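Local coordinates for protein CalS10 (Micromonospora echinospora, PDB 6UK5) that probably transfers a methyl group from S-adenosylmethionine to an amino pentose during the biosynthesis of calicheamicin, at residues Val25-Tyr30 against Thr65-Glu70; Arg33-His38 against Thr242-Phe247; Ala42-Arg47 against Ala117-Phe122. One frame throughout, in Å; residues are numbered along the deposited sequence.

All three contacts reach the bound S-adenosylmethionine, and most closely at its amino acid end. Contact 1 sets helix 20-32 against the start of helix 67-73. Contact 2, its centre about 12 Å from that of contact 1, joins 33-38, which runs into helix 37-51, to 242-247; Lys-35 N lies 2.9 Å from Tyr-30 O of contact 1, a probable hydrogen bond. Contact 3 uses that helix too and is nested inside the loop that contact 2 closes, their centres about 11 Å apart. Phe-122 of contact 3 ties the group together: its CD2 packs 3.3 Å from Tyr-26 OH, and its ring takes a cation-pi contact from Lys-35.

Contact 1: residues Val25-Tyr30 against Thr65-Glu70; sequences VYEAAY and TGAHLE. With SAM (S-adenosylmethionine), chain D.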
loop_
_atom_site.group_PDB
_atom_site.type_symbol
_atom_site.label_atom_id
_atom_site.label_comp_id
_atom_site.label_asym_id
_atom_site.label_seq_id
_atom_site.Cartn_x
_atom_site.Cartn_y
_atom_site.Cartn_z
ATOM N N VAL A 25 2.353 -5.273 12.633
ATOM C CA VAL A 25 2.647 -4.217 11.672
ATOM C C VAL A 25 2.720 -2.846 12.318
ATOM O O VAL A 25 3.044 -1.866 11.631
ATOM C CB VAL A 25 1.608 -4.200 10.534
ATOM C CG1 VAL A 25 1.695 -5.472 9.707
ATOM C CG2 VAL A 25 0.201 -4.022 11.100
ATOM N N TYR A 26 2.436 -2.742 13.616
ATOM C CA TYR A 26 2.249 -1.434 14.235
ATOM C C TYR A 26 3.513 -0.582 14.192
ATOM O O TYR A 26 3.438 0.631 13.960
ATOM C CB TYR A 26 1.771 -1.646 15.674
ATOM C CG TYR A 26 2.109 -0.538 16.632
ATOM C CD1 TYR A 26 3.175 -0.657 17.513
ATOM C CD2 TYR A 26 1.354 0.621 16.672
ATOM C CE1 TYR A 26 3.484 0.351 18.398
ATOM C CE2 TYR A 26 1.656 1.637 17.551
ATOM C CZ TYR A 26 2.720 1.497 18.416
ATOM O OH TYR A 26 3.021 2.509 19.297
ATOM N N GLU A 27 4.681 -1.188 14.389
ATOM C CA GLU A 27 5.914 -0.402 14.401
ATOM C C GLU A 27 6.369 -0.045 12.988
ATOM O O GLU A 27 6.837 1.073 12.745
ATOM C CB GLU A 27 7.015 -1.154 15.144
ATOM C CG GLU A 27 6.553 -1.779 16.444
ATOM C CD GLU A 27 7.690 -2.411 17.216
ATOM O OE1 GLU A 27 8.665 -1.692 17.533
ATOM O OE2 GLU A 27 7.612 -3.628 17.495
ATOM N N ALA A 28 6.251 -0.992 12.055
ATOM C CA ALA A 28 6.651 -0.744 10.675
ATOM C C ALA A 28 6.084 0.563 10.136
ATOM O O ALA A 28 6.782 1.309 9.439
ATOM C CB ALA A 28 6.199 -1.911 9.795
ATOM N N ALA A 29 4.824 0.860 10.443
ATOM C CA ALA A 29 4.189 2.039 9.864
ATOM C C ALA A 29 4.811 3.326 10.390
ATOM O O ALA A 29 5.226 4.193 9.610
ATOM C CB ALA A 29 2.687 2.016 10.154
ATOM N N TYR A 30 4.886 3.471 11.712
ATOM C CA TYR A 30 5.346 4.730 12.285
ATOM C C TYR A 30 6.838 4.942 12.067
ATOM O O TYR A 30 7.288 6.091 11.969
ATOM C CB TYR A 30 4.986 4.757 13.767
ATOM C CG TYR A 30 3.489 4.798 13.974
ATOM C CD1 TYR A 30 2.760 5.956 13.737
ATOM C CD2 TYR A 30 2.799 3.660 14.372
ATOM C CE1 TYR A 30 1.387 5.985 13.914
ATOM C CE2 TYR A 30 1.429 3.677 14.550
ATOM C CZ TYR A 30 0.726 4.841 14.318
ATOM O OH TYR A 30 -0.640 4.859 14.494
ATOM N N THR A 65 4.233 -2.500 22.319
ATOM C CA THR A 65 5.268 -3.430 21.886
ATOM C C THR A 65 6.559 -3.302 22.685
ATOM O O THR A 65 7.503 -4.053 22.417
ATOM C CB THR A 65 5.571 -3.233 20.399
ATOM O OG1 THR A 65 6.016 -1.891 20.168
ATOM C CG2 THR A 65 4.326 -3.501 19.566
ATOM N N GLY A 66 6.635 -2.377 23.639
ATOM C CA GLY A 66 7.853 -2.204 24.403
ATOM C C GLY A 66 8.978 -1.535 23.649
ATOM O O GLY A 66 10.133 -1.627 24.070
ATOM N N ALA A 67 8.673 -0.864 22.538
ATOM C CA ALA A 67 9.723 -0.234 21.742
ATOM C C ALA A 67 10.494 0.795 22.560
ATOM O O ALA A 67 11.730 0.818 22.544
ATOM C CB ALA A 67 9.110 0.410 20.499
ATOM N N HIS A 68 9.781 1.664 23.281
ATOM C CA HIS A 68 10.453 2.584 24.193
ATOM C C HIS A 68 11.257 1.820 25.235
ATOM O O HIS A 68 12.426 2.135 25.492
ATOM C CB HIS A 68 9.432 3.504 24.871
ATOM C CG HIS A 68 9.000 4.662 24.026
ATOM N ND1 HIS A 68 7.676 4.940 23.761
ATOM C CD2 HIS A 68 9.717 5.636 23.416
ATOM C CE1 HIS A 68 7.598 6.019 23.003
ATOM N NE2 HIS A 68 8.822 6.461 22.781
ATOM N N LEU A 69 10.641 0.808 25.850
ATOM C CA LEU A 69 11.306 0.071 26.917
ATOM C C LEU A 69 12.623 -0.538 26.456
ATOM O O LEU A 69 13.565 -0.650 27.249
ATOM C CB LEU A 69 10.386 -1.031 27.440
ATOM C CG LEU A 69 9.310 -0.597 28.429
ATOM C CD1 LEU A 69 8.235 -1.660 28.551
ATOM C CD2 LEU A 69 9.938 -0.305 29.767
ATOM N N GLU A 70 12.710 -0.938 25.186
ATOM C CA GLU A 70 13.952 -1.510 24.680
ATOM C C GLU A 70 15.135 -0.580 24.918
ATOM O O GLU A 70 16.211 -1.025 25.333
ATOM C CB GLU A 70 13.819 -1.816 23.187
ATOM C CG GLU A 70 15.048 -2.491 22.598
ATOM C CD GLU A 70 14.784 -3.123 21.250
ATOM O OE1 GLU A 70 14.892 -2.413 20.231
ATOM O OE2 GLU A 70 14.463 -4.330 21.209
HETATM N N SAM D . 4.393 3.273 24.500
HETATM C CA SAM D . 3.717 2.711 23.374
HETATM C C SAM D . 4.491 2.954 22.042
HETATM O O SAM D . 4.938 4.106 21.818
HETATM O OXT SAM D . 4.599 1.968 21.286
HETATM C CB SAM D . 2.301 3.294 23.272
HETATM C CG SAM D . 1.466 2.343 22.432
HETATM S SD SAM D . 0.049 3.316 21.878
HETATM C CE SAM D . -0.469 2.366 20.459
HETATM C "C5'" SAM D . -1.325 2.974 23.043
HETATM C "C4'" SAM D . -1.247 1.718 23.922
HETATM O "O4'" SAM D . -2.024 1.941 25.112
HETATM C "C3'" SAM D . -1.799 0.448 23.269
HETATM O "O3'" SAM D . -0.750 -0.478 22.996
HETATM C "C2'" SAM D . -2.778 -0.133 24.308
HETATM O "O2'" SAM D . -2.541 -1.517 24.545
HETATM C "C1'" SAM D . -2.500 0.696 25.562
HETATM N N9 SAM D . -3.667 0.934 26.403
HETATM C C8 SAM D . -4.838 1.558 26.053
HETATM N N7 SAM D . -5.683 1.703 27.043
HETATM C C5 SAM D . -5.025 1.141 28.123
HETATM C C6 SAM D . -5.374 0.996 29.480
HETATM N N6 SAM D . -6.548 1.378 29.990
HETATM N N1 SAM D . -4.469 0.426 30.305
HETATM C C2 SAM D . -3.302 0.021 29.797
HETATM N N3 SAM D . -2.867 0.093 28.537
HETATM C C4 SAM D . -3.779 0.666 27.747
#
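Tyr-26 swings its ring out toward Thr-65 because CG is anti to the backbone N (chi1 153°), while the next residue, Glu-27, has CG anti to its carbonyl carbon (chi1 -45°) and an extended chain that comes at Thr-65 from the opposite direction. The threonine therefore touches two side chains from one turn of helix 20-32. Its methyl CG2 sits 3.7 Å from Tyr-26 CD1, coming obliquely to the ring, and its OG1 lies in the ring plane at the edge. That same OG1 is 3.4 Å from Glu-27 CD, a van der Waals approach with no hydrogen bond across the segments. One carboxylate oxygen, Glu-27 OE1, rests 3.7 Å from Ala-67 CB, and its charge is answered by Arg-31 and Arg-95.

Further along the tyrosine ring comes the ligand. Tyr-26 OH donates a hydrogen bond of 2.6 Å to OXT of the S-adenosylmethionine carboxylate, which lies at the ring edge, near its plane. Tyr-26 CE2 also stands 3.7 Å from the sulfonium methyl CE, so this ring borders the group that would be transferred. With an alanine in place of Tyr-26, OXT would probably lose its phenol donor and a gap would open beside the methyl and Thr-65. From the other segment His-68 brings ND1 to 3.5 Å from SAM O, a close approach without a hydrogen bond, while its NE2 is hydrogen-bonded to Glu-40.

Thr-65 to Ala-67 follow strand 57-61 and lead into helix 67-73. The arrangement is consistent with the strand, glycine-rich turn and helix of Rossmann-like methyltransferases, with helix 20-32 bringing Tyr-26 to the methionine end of the cofactor.

Contact 2: residues Arg33-His38 against Thr242-Phe247; sequences RGKSWH and TGRGLF. With SAM (S-adenosylmethionine), chain D; ACT (acetate ion), chain E.
The guanidinium of Arg-244 and the indole of Trp-37 are the flat groups here, and Lys-35 reaches both. At the edge of the guanidinium, near its plane, lie the ammonium Lys-35 NZ and an acetate ion, probably picked up from the crystallisation liquor. Over one face of the indole passes Lys-35 CE, 3.8 Å above the plane and offset toward the rim; at the indole edge, in plane, sits a carboxylate oxygen of S-adenosylmethionine, SAM O, to which Trp-37 NE1 gives a hydrogen bond of 2.8 Å at 162°.

The acetate is gripped from both segments. Arg-244 takes it side-on with two well-aligned bonds, NH1 to ACT OXT at 2.9 Å and NH2 to ACT O at 3.0 Å, and a weak third runs from NH2 to OXT. Lys-35 NZ adds a bond of 3.0 Å to ACT O. The anion, together with Glu-40 beside the lysine and Glu-154 beside Arg-244 NE, would be expected to offset the two positive charges, whose chains cross at about a right angle. Lys-35 gets there on a chain that runs straight until its last torsion (chi4 80°), where the ammonium bends. Its NZ also lies 4.2 Å from the methyl Thr-242 CG2. Thr-242 OG1 accepts from Arg-244 N, an ST turn, and is hydrogen-bonded to Glu-154 as well.

In the fold, residues 33-36 link helix 20-32 to helix 37-51, whose first turn holds Trp-37 and His-38 and whose N-cap is Ser-36, while 242-247 lead into strand 246-251, which runs antiparallel between strands 149-153 and 232-237.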
loop_
_atom_site.group_PDB
_atom_site.type_symbol
_atom_site.label_atom_id
_atom_site.label_comp_id
_atom_site.label_asym_id
_atom_site.label_seq_id
_atom_site.Cartn_x
_atom_site.Cartn_y
_atom_site.Cartn_z
ATOM N N ARG A 33 7.303 6.440 8.546
ATOM C CA ARG A 33 7.029 7.870 8.478
ATOM C C ARG A 33 8.056 8.700 9.235
ATOM O O ARG A 33 8.029 9.931 9.127
ATOM C CB ARG A 33 5.623 8.168 9.004
ATOM C CG ARG A 33 4.525 7.836 8.002
ATOM C CD ARG A 33 3.140 8.195 8.522
ATOM N NE ARG A 33 2.115 8.037 7.490
ATOM C CZ ARG A 33 1.557 9.037 6.809
ATOM N NH1 ARG A 33 1.903 10.297 7.041
ATOM N NH2 ARG A 33 0.638 8.773 5.890
ATOM N N GLY A 34 8.944 8.067 9.998
ATOM C CA GLY A 34 10.077 8.769 10.565
ATOM C C GLY A 34 10.130 8.789 12.077
ATOM O O GLY A 34 10.895 9.567 12.653
ATOM N N LYS A 35 9.336 7.952 12.738
ATOM C CA LYS A 35 9.353 7.926 14.193
ATOM C C LYS A 35 10.521 7.078 14.675
ATOM O O LYS A 35 10.786 5.994 14.146
ATOM C CB LYS A 35 8.038 7.376 14.750
ATOM C CG LYS A 35 7.923 7.485 16.274
ATOM C CD LYS A 35 6.537 7.090 16.777
ATOM C CE LYS A 35 6.459 7.103 18.303
ATOM N NZ LYS A 35 6.274 8.473 18.869
ATOM N N SER A 36 11.220 7.582 15.684
ATOM C CA SER A 36 12.339 6.882 16.306
ATOM C C SER A 36 12.013 6.731 17.787
ATOM O O SER A 36 12.210 7.665 18.572
ATOM C CB SER A 36 13.648 7.636 16.087
ATOM O OG SER A 36 14.633 7.227 17.018
ATOM N N TRP A 37 11.508 5.555 18.166
ATOM C CA TRP A 37 11.308 5.269 19.582
ATOM C C TRP A 37 12.613 5.403 20.352
ATOM O O TRP A 37 12.607 5.764 21.535
ATOM C CB TRP A 37 10.747 3.859 19.771
ATOM C CG TRP A 37 9.262 3.733 19.612
ATOM C CD1 TRP A 37 8.327 3.824 20.599
ATOM C CD2 TRP A 37 8.543 3.447 18.404
ATOM N NE1 TRP A 37 7.070 3.632 20.080
ATOM C CE2 TRP A 37 7.175 3.397 18.736
ATOM C CE3 TRP A 37 8.923 3.236 17.075
ATOM C CZ2 TRP A 37 6.184 3.146 17.787
ATOM C CZ3 TRP A 37 7.937 2.988 16.134
ATOM C CH2 TRP A 37 6.585 2.945 16.495
ATOM N N HIS A 38 13.740 5.111 19.698
ATOM C CA HIS A 38 15.029 5.159 20.378
ATOM C C HIS A 38 15.387 6.582 20.787
ATOM O O HIS A 38 15.758 6.831 21.940
ATOM C CB HIS A 38 16.119 4.580 19.479
ATOM C CG HIS A 38 17.505 4.917 19.929
ATOM N ND1 HIS A 38 18.136 4.256 20.962
ATOM C CD2 HIS A 38 18.375 5.863 19.501
ATOM C CE1 HIS A 38 19.338 4.772 21.143
ATOM N NE2 HIS A 38 19.508 5.749 20.269
ATOM N N THR A 242 8.264 14.964 18.965
ATOM C CA THR A 242 7.061 14.532 18.269
ATOM C C THR A 242 6.237 15.699 17.745
ATOM O O THR A 242 5.540 15.549 16.734
ATOM C CB THR A 242 6.193 13.685 19.208
ATOM O OG1 THR A 242 5.784 14.474 20.332
ATOM C CG2 THR A 242 6.971 12.476 19.718
ATOM N N GLY A 243 6.300 16.851 18.413
ATOM C CA GLY A 243 5.442 17.982 18.135
ATOM C C GLY A 243 4.402 18.232 19.205
ATOM O O GLY A 243 3.904 19.360 19.323
ATOM N N ARG A 244 4.067 17.210 19.990
ATOM C CA ARG A 244 3.025 17.282 21.001
ATOM C C ARG A 244 3.530 17.699 22.375
ATOM O O ARG A 244 2.741 17.722 23.323
ATOM C CB ARG A 244 2.335 15.921 21.128
ATOM C CG ARG A 244 1.752 15.381 19.837
ATOM C CD ARG A 244 1.243 13.963 20.039
ATOM N NE ARG A 244 2.322 12.979 19.976
ATOM C CZ ARG A 244 2.745 12.402 18.853
ATOM N NH1 ARG A 244 2.181 12.701 17.689
ATOM N NH2 ARG A 244 3.733 11.519 18.893
ATOM N N GLY A 245 4.805 18.025 22.515
ATOM C CA GLY A 245 5.296 18.407 23.818
ATOM C C GLY A 245 5.294 17.225 24.775
ATOM O O GLY A 245 5.128 16.067 24.394
ATOM N N LEU A 246 5.482 17.547 26.053
ATOM C CA LEU A 246 5.686 16.523 27.068
ATOM C C LEU A 246 5.436 17.124 28.443
ATOM O O LEU A 246 6.028 18.150 28.784
ATOM C CB LEU A 246 7.112 15.966 26.980
ATOM C CG LEU A 246 7.383 14.536 27.443
ATOM C CD1 LEU A 246 6.870 13.524 26.434
ATOM C CD2 LEU A 246 8.878 14.366 27.670
ATOM N N PHE A 247 4.570 16.488 29.227
ATOM C CA PHE A 247 4.405 16.839 30.631
ATOM C C PHE A 247 5.439 16.085 31.458
ATOM O O PHE A 247 5.643 14.883 31.261
ATOM C CB PHE A 247 2.995 16.512 31.125
ATOM C CG PHE A 247 1.953 17.505 30.692
ATOM C CD1 PHE A 247 1.896 18.765 31.270
ATOM C CD2 PHE A 247 1.040 17.185 29.704
ATOM C CE1 PHE A 247 0.940 19.684 30.875
ATOM C CE2 PHE A 247 0.082 18.100 29.302
ATOM C CZ PHE A 247 0.033 19.351 29.888
HETATM N N SAM D . 4.393 3.273 24.500
HETATM C CA SAM D . 3.717 2.711 23.374
HETATM C C SAM D . 4.491 2.954 22.042
HETATM O O SAM D . 4.938 4.106 21.818
HETATM O OXT SAM D . 4.599 1.968 21.286
HETATM C CB SAM D . 2.301 3.294 23.272
HETATM C CG SAM D . 1.466 2.343 22.432
HETATM S SD SAM D . 0.049 3.316 21.878
HETATM C CE SAM D . -0.469 2.366 20.459
HETATM C "C5'" SAM D . -1.325 2.974 23.043
HETATM C "C4'" SAM D . -1.247 1.718 23.922
HETATM O "O4'" SAM D . -2.024 1.941 25.112
HETATM C "C3'" SAM D . -1.799 0.448 23.269
HETATM O "O3'" SAM D . -0.750 -0.478 22.996
HETATM C "C2'" SAM D . -2.778 -0.133 24.308
HETATM O "O2'" SAM D . -2.541 -1.517 24.545
HETATM C "C1'" SAM D . -2.500 0.696 25.562
HETATM N N9 SAM D . -3.667 0.934 26.403
HETATM C C8 SAM D . -4.838 1.558 26.053
HETATM N N7 SAM D . -5.683 1.703 27.043
HETATM C C5 SAM D . -5.025 1.141 28.123
HETATM C C6 SAM D . -5.374 0.996 29.480
HETATM N N6 SAM D . -6.548 1.378 29.990
HETATM N N1 SAM D . -4.469 0.426 30.305
HETATM C C2 SAM D . -3.302 0.021 29.797
HETATM N N3 SAM D . -2.867 0.093 28.537
HETATM C C4 SAM D . -3.779 0.666 27.747
HETATM C C ACT E . 4.331 10.247 15.672
HETATM O O ACT E . 5.191 10.183 16.589
HETATM O OXT ACT E . 3.268 10.919 15.720
HETATM C CH3 ACT E . 4.601 9.444 14.385
#

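Contact 3: residues Ala42-Arg47 against Ala117-Phe122; sequences ADVADR and AVTCLF. With SAM (S-adenosylmethionine), chain D.
Apolar contact joins the two segments, and Val-44 supplies all of it from the helix side. Its methyl CG1, anti to the backbone N at chi1 170°, meets the methyl Thr-119 CG2 at 4.1 Å, the two side chains crossing at a slant. The other methyl, Val-44 CG2, lies 4.4 Å from Leu-121 CD2. The valine thus straddles two alternate residues of the segment 117-122, both of which point toward the helix. Phe-72 and Val-152 add to the same buried cluster.

Polar bonds stay within the segments or run to other parts of the chain. Thr-119 turns its methyl to the helix and gives its hydroxyl OG1 to a hydrogen bond with Asp-60, so this buried oxygen is satisfied. On the helix, Asp-43 and Arg-47, one turn apart, form a salt bridge. Arg-47 NH2 reaches Asp-43 OD2 at 3.0 Å and 163°, in the guanidinium plane and on the syn lone pair of the oxygen; the other three bonds, from NE to both oxygens and from NH2 to OD1, are weak.

Within the two segments, contacts with S-adenosylmethionine come from Leu-121 and Phe-122, in the loop just after the strand. Phe-122 CB is 3.4 Å from SAM O, and the backbone Leu-121 O lies 3.6 Å from SAM CB. The Phe-122 ring also meets Tyr-30 edge to face, while its backbone N is hydrogen-bonded to Glu-154.

Strand 115-120 runs parallel between strands 57-61 and 149-153, with helix 37-51 packed over it. A helix on a parallel central sheet, with the loop after a strand touching the cofactor, is the build of the Rossmann-like S-adenosylmethionine-dependent methyltransferases.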
loop_
_atom_site.group_PDB
_atom_site.type_symbol
_atom_site.label_atom_id
_atom_site.label_comp_id
_atom_site.label_asym_id
_atom_site.label_seq_id
_atom_site.Cartn_x
_atom_site.Cartn_y
_atom_site.Cartn_z
ATOM N N ALA A 42 15.619 7.896 24.584
ATOM C CA ALA A 42 16.884 8.485 25.013
ATOM C C ALA A 42 16.673 9.881 25.586
ATOM O O ALA A 42 17.186 10.207 26.663
ATOM C CB ALA A 42 17.860 8.529 23.837
ATOM N N ASP A 43 15.926 10.726 24.871
ATOM C CA ASP A 43 15.638 12.065 25.377
ATOM C C ASP A 43 14.885 11.996 26.700
ATOM O O ASP A 43 15.210 12.719 27.649
ATOM C CB ASP A 43 14.831 12.850 24.344
ATOM C CG ASP A 43 14.429 14.223 24.840
ATOM O OD1 ASP A 43 15.070 14.731 25.783
ATOM O OD2 ASP A 43 13.462 14.790 24.294
ATOM N N VAL A 44 13.875 11.127 26.779
ATOM C CA VAL A 44 13.132 10.965 28.024
ATOM C C VAL A 44 14.074 10.548 29.145
ATOM O O VAL A 44 13.985 11.047 30.273
ATOM C CB VAL A 44 11.990 9.948 27.837
ATOM C CG1 VAL A 44 11.361 9.588 29.178
ATOM C CG2 VAL A 44 10.943 10.488 26.877
ATOM N N ALA A 45 14.995 9.626 28.850
ATOM C CA ALA A 45 15.930 9.162 29.870
ATOM C C ALA A 45 16.820 10.295 30.366
ATOM O O ALA A 45 17.068 10.418 31.570
ATOM C CB ALA A 45 16.777 8.019 29.312
ATOM N N ASP A 46 17.311 11.136 29.452
ATOM C CA ASP A 46 18.142 12.263 29.862
ATOM C C ASP A 46 17.405 13.176 30.835
ATOM O O ASP A 46 17.989 13.654 31.814
ATOM C CB ASP A 46 18.601 13.054 28.638
ATOM C CG ASP A 46 19.602 12.293 27.792
ATOM O OD1 ASP A 46 20.099 11.244 28.253
ATOM O OD2 ASP A 46 19.898 12.749 26.668
ATOM N N ARG A 47 16.120 13.437 30.580
ATOM C CA ARG A 47 15.371 14.362 31.425
ATOM C C ARG A 47 15.066 13.748 32.784
ATOM O O ARG A 47 15.089 14.445 33.805
ATOM C CB ARG A 47 14.077 14.771 30.729
ATOM C CG ARG A 47 14.265 15.781 29.618
ATOM C CD ARG A 47 12.968 16.002 28.865
ATOM N NE ARG A 47 13.216 16.245 27.447
ATOM C CZ ARG A 47 13.321 17.446 26.886
ATOM N NH1 ARG A 47 13.188 18.551 27.612
ATOM N NH2 ARG A 47 13.555 17.540 25.584
ATOM N N ALA A 117 10.650 6.443 38.202
ATOM C CA ALA A 117 10.057 7.148 37.077
ATOM C C ALA A 117 8.985 6.272 36.448
ATOM O O ALA A 117 9.140 5.051 36.372
ATOM C CB ALA A 117 11.120 7.518 36.036
ATOM N N VAL A 118 7.901 6.903 36.006
ATOM C CA VAL A 118 6.820 6.228 35.299
ATOM C C VAL A 118 6.517 7.027 34.041
ATOM O O VAL A 118 6.263 8.234 34.118
ATOM C CB VAL A 118 5.556 6.099 36.172
ATOM C CG1 VAL A 118 4.421 5.483 35.368
ATOM C CG2 VAL A 118 5.848 5.296 37.433
ATOM N N THR A 119 6.548 6.365 32.889
ATOM C CA THR A 119 6.327 7.030 31.615
ATOM C C THR A 119 5.044 6.527 30.967
ATOM O O THR A 119 4.615 5.390 31.185
ATOM C CB THR A 119 7.500 6.816 30.650
ATOM O OG1 THR A 119 7.520 5.454 30.205
ATOM C CG2 THR A 119 8.825 7.144 31.322
ATOM N N CYS A 120 4.433 7.404 30.166
ATOM C CA CYS A 120 3.179 7.127 29.462
ATOM C C CYS A 120 3.253 7.932 28.163
ATOM O O CYS A 120 2.893 9.111 28.134
ATOM C CB CYS A 120 1.965 7.507 30.296
ATOM S SG CYS A 120 0.377 6.892 29.665
ATOM N N LEU A 121 3.727 7.287 27.099
ATOM C CA LEU A 121 4.182 7.992 25.913
ATOM C C LEU A 121 3.353 7.617 24.689
ATOM O O LEU A 121 2.627 6.620 24.675
ATOM C CB LEU A 121 5.666 7.689 25.640
ATOM C CG LEU A 121 6.582 7.735 26.867
ATOM C CD1 LEU A 121 7.932 7.097 26.561
ATOM C CD2 LEU A 121 6.758 9.158 27.380
ATOM N N PHE A 122 3.491 8.447 23.653
ATOM C CA PHE A 122 2.785 8.276 22.382
ATOM C C PHE A 122 1.269 8.295 22.585
ATOM O O PHE A 122 0.537 7.470 22.035
ATOM C CB PHE A 122 3.234 6.991 21.674
ATOM C CG PHE A 122 3.040 7.002 20.170
ATOM C CD1 PHE A 122 2.836 8.184 19.474
ATOM C CD2 PHE A 122 3.076 5.816 19.454
ATOM C CE1 PHE A 122 2.669 8.183 18.106
ATOM C CE2 PHE A 122 2.906 5.811 18.081
ATOM C CZ PHE A 122 2.701 6.998 17.408
HETATM N N SAM D . 4.393 3.273 24.500
HETATM C CA SAM D . 3.717 2.711 23.374
HETATM C C SAM D . 4.491 2.954 22.042
HETATM O O SAM D . 4.938 4.106 21.818
HETATM O OXT SAM D . 4.599 1.968 21.286
HETATM C CB SAM D . 2.301 3.294 23.272
HETATM C CG SAM D . 1.466 2.343 22.432
HETATM S SD SAM D . 0.049 3.316 21.878
HETATM C CE SAM D . -0.469 2.366 20.459
HETATM C "C5'" SAM D . -1.325 2.974 23.043
HETATM C "C4'" SAM D . -1.247 1.718 23.922
HETATM O "O4'" SAM D . -2.024 1.941 25.112
HETATM C "C3'" SAM D . -1.799 0.448 23.269
HETATM O "O3'" SAM D . -0.750 -0.478 22.996
HETATM C "C2'" SAM D . -2.778 -0.133 24.308
HETATM O "O2'" SAM D . -2.541 -1.517 24.545
HETATM C "C1'" SAM D . -2.500 0.696 25.562
HETATM N N9 SAM D . -3.667 0.934 26.403
HETATM C C8 SAM D . -4.838 1.558 26.053
HETATM N N7 SAM D . -5.683 1.703 27.043
HETATM C C5 SAM D . -5.025 1.141 28.123
HETATM C C6 SAM D . -5.374 0.996 29.480
HETATM N N6 SAM D . -6.548 1.378 29.990
HETATM N N1 SAM D . -4.469 0.426 30.305
HETATM C C2 SAM D . -3.302 0.021 29.797
HETATM N N3 SAM D . -2.867 0.093 28.537
HETATM C C4 SAM D . -3.779 0.666 27.747
#